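Side-chain contact in SusD family protein (Bacteroides uniformis, PDB 7KV1), which probably binds beta-glucans at the surface of a human gut bacterium, as a glycan-binding protein of the SusD family built on tetratricopeptide-like helices: residues F266-S271 and R438-L443. Numbering follows the deposited sequence.
Sequences FRLNPS and RTRAGL. With NCO (cobalt hexammine(III)), chain C.
The C-terminal end of helix 429-440 meets the loop before helix 272-275 through one side chain, Arg440, which reaches the loop residues Leu268 and Asn269. Arg440 NH1 donates to the backbone Asn269 O at 2.8 Å, with an N-H...O angle of 150°. The oxygen lies 8° out of the guanidinium plane and receives the proton on a lone pair, in its own carbonyl plane. With CG anti to the backbone N (chi1 -172°), Arg440 CG sits 3.2 Å from Asn269 O; bends at chi2 and chi3 then turn the chain back so that NH1 reaches the same oxygen. Leu268 covers one face of the guanidinium: its CB is 3.9 Å from Arg440 NH1, and its CD2 lies equally near NH2. Leu268 CD1 packs on the arginine CB, 4.0 Å away. The buried guanidinium also forms salt bridges, from NH1 to Glu285 and from NH2 to Glu461, which probably offset the nearby charge of Arg407. Glu285 takes the backbone N of Asn269 as well, so it ties both sides of the contact together. Replacing Arg440 by alanine would probably leave Asn269 O without this donor, deprive Glu285 and Glu461 of this arginine, and open a gap beside Leu268. The loop has its own fastenings. Asn269 OD1 accepts from Ser271 N at 3.1 Å, forming an Asx turn, and Ser271 N-caps helix 272-275. Upstream, Phe266 O accepts three hydrogen bonds from ammines of the bound cobalt hexammine. Helix 429-440 ends in a Schellman motif, with Gly442 at positive phi. Leu268 also packs on helix 408-420, and Arg440 touches Phe272 and Ile275 of helix 272-275, so the contact joins three helices around the loop.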
loop_
_atom_site.group_PDB
_atom_site.type_symbol
_atom_site.label_atom_id
_atom_site.label_comp_id
_atom_site.label_asym_id
_atom_site.label_seq_id
_atom_site.Cartn_x
_atom_site.Cartn_y
_atom_site.Cartn_z
ATOM N N PHE A 266 6.468 16.190 11.809
ATOM C CA PHE A 266 6.181 15.739 10.422
ATOM C C PHE A 266 6.142 16.952 9.490
ATOM O O PHE A 266 5.641 18.010 9.891
ATOM C CB PHE A 266 4.858 14.957 10.377
ATOM C CG PHE A 266 4.949 13.623 11.065
ATOM C CD1 PHE A 266 5.746 12.624 10.536
ATOM C CD2 PHE A 266 4.320 13.398 12.274
ATOM C CE1 PHE A 266 5.874 11.399 11.177
ATOM C CE2 PHE A 266 4.448 12.182 12.920
ATOM C CZ PHE A 266 5.223 11.186 12.373
ATOM N N ARG A 267 6.651 16.797 8.281
ATOM C CA ARG A 267 6.474 17.836 7.242
ATOM C C ARG A 267 6.599 17.186 5.873
ATOM O O ARG A 267 7.195 16.107 5.800
ATOM C CB ARG A 267 7.471 18.993 7.413
ATOM C CG ARG A 267 8.933 18.588 7.362
ATOM C CD ARG A 267 9.809 19.381 6.400
ATOM N NE ARG A 267 9.731 20.819 6.534
ATOM C CZ ARG A 267 9.253 21.669 5.620
ATOM N NH1 ARG A 267 8.761 21.264 4.452
ATOM N NH2 ARG A 267 9.260 22.955 5.893
ATOM N N LEU A 268 6.150 17.882 4.828
ATOM C CA LEU A 268 6.427 17.479 3.438
ATOM C C LEU A 268 7.917 17.653 3.158
ATOM O O LEU A 268 8.495 18.705 3.508
ATOM C CB LEU A 268 5.555 18.306 2.489
ATOM C CG LEU A 268 4.059 18.056 2.574
ATOM C CD1 LEU A 268 3.330 18.885 1.536
ATOM C CD2 LEU A 268 3.739 16.578 2.360
ATOM N N ASN A 269 8.547 16.662 2.542
ATOM C CA ASN A 269 9.908 16.868 1.987
ATOM C C ASN A 269 9.854 18.038 1.005
ATOM O O ASN A 269 9.022 18.052 0.091
ATOM C CB ASN A 269 10.434 15.609 1.302
ATOM C CG ASN A 269 11.926 15.627 1.112
ATOM O OD1 ASN A 269 12.467 16.641 0.682
ATOM N ND2 ASN A 269 12.583 14.519 1.436
ATOM N N PRO A 270 10.715 19.071 1.164
ATOM C CA PRO A 270 10.714 20.201 0.242
ATOM C C PRO A 270 10.868 19.761 -1.214
ATOM O O PRO A 270 10.357 20.446 -2.056
ATOM C CB PRO A 270 11.907 21.077 0.680
ATOM C CG PRO A 270 12.162 20.673 2.120
ATOM C CD PRO A 270 11.639 19.260 2.297
ATOM N N SER A 271 11.597 18.657 -1.464
ATOM C CA SER A 271 11.792 18.054 -2.808
ATOM C C SER A 271 11.029 16.722 -2.870
ATOM O O SER A 271 11.397 15.805 -2.124
ATOM C CB SER A 271 13.267 17.826 -3.108
ATOM O OG SER A 271 13.419 16.888 -4.164
ATOM N N ARG A 438 -0.047 20.579 -3.290
ATOM C CA ARG A 438 0.067 21.159 -4.663
ATOM C C ARG A 438 1.304 22.053 -4.739
ATOM O O ARG A 438 2.069 21.917 -5.691
ATOM C CB ARG A 438 -1.184 21.957 -4.999
ATOM C CG ARG A 438 -2.403 21.086 -5.236
ATOM C CD ARG A 438 -3.572 21.828 -5.842
ATOM N NE ARG A 438 -3.311 22.425 -7.139
ATOM C CZ ARG A 438 -3.437 21.810 -8.316
ATOM N NH1 ARG A 438 -3.763 20.521 -8.401
ATOM N NH2 ARG A 438 -3.202 22.504 -9.414
ATOM N N THR A 439 1.519 22.908 -3.740
ATOM C CA THR A 439 2.665 23.857 -3.716
ATOM C C THR A 439 3.983 23.074 -3.726
ATOM O O THR A 439 4.907 23.485 -4.439
ATOM C CB THR A 439 2.607 24.796 -2.504
ATOM O OG1 THR A 439 1.385 25.491 -2.644
ATOM C CG2 THR A 439 3.725 25.816 -2.475
ATOM N N ARG A 440 4.098 21.983 -2.954
ATOM C CA ARG A 440 5.354 21.181 -2.901
ATOM C C ARG A 440 5.625 20.649 -4.316
ATOM O O ARG A 440 6.806 20.550 -4.764
ATOM C CB ARG A 440 5.248 20.100 -1.809
ATOM C CG ARG A 440 6.540 19.342 -1.536
ATOM C CD ARG A 440 6.687 18.157 -2.501
ATOM N NE ARG A 440 5.747 17.060 -2.206
ATOM C CZ ARG A 440 5.927 16.163 -1.227
ATOM N NH1 ARG A 440 6.990 16.237 -0.440
ATOM N NH2 ARG A 440 5.028 15.206 -1.019
ATOM N N ALA A 441 4.576 20.333 -5.047
ATOM C CA ALA A 441 4.702 19.799 -6.426
ATOM C C ALA A 441 4.946 20.910 -7.475
ATOM O O ALA A 441 5.108 20.573 -8.628
ATOM C CB ALA A 441 3.496 18.971 -6.741
ATOM N N GLY A 442 4.981 22.183 -7.088
ATOM C CA GLY A 442 5.269 23.318 -7.993
ATOM C C GLY A 442 4.018 23.866 -8.676
ATOM O O GLY A 442 4.166 24.656 -9.626
ATOM N N LEU A 443 2.832 23.451 -8.230
ATOM C CA LEU A 443 1.544 23.846 -8.832
ATOM C C LEU A 443 0.999 25.015 -8.038
ATOM O O LEU A 443 1.354 25.128 -6.837
ATOM C CB LEU A 443 0.538 22.708 -8.787
ATOM C CG LEU A 443 0.895 21.456 -9.585
ATOM C CD1 LEU A 443 -0.278 20.482 -9.554
ATOM C CD2 LEU A 443 1.277 21.807 -11.017
HETATM CO CO NCO C . 3.644 21.163 10.693
HETATM N N1 NCO C . 5.315 20.618 11.662
HETATM N N2 NCO C . 1.885 21.669 9.896
HETATM N N3 NCO C . 4.289 23.113 10.475
HETATM N N4 NCO C . 2.829 21.611 12.430
HETATM N N5 NCO C . 2.956 19.250 10.870
HETATM N N6 NCO C . 4.449 20.748 8.936
#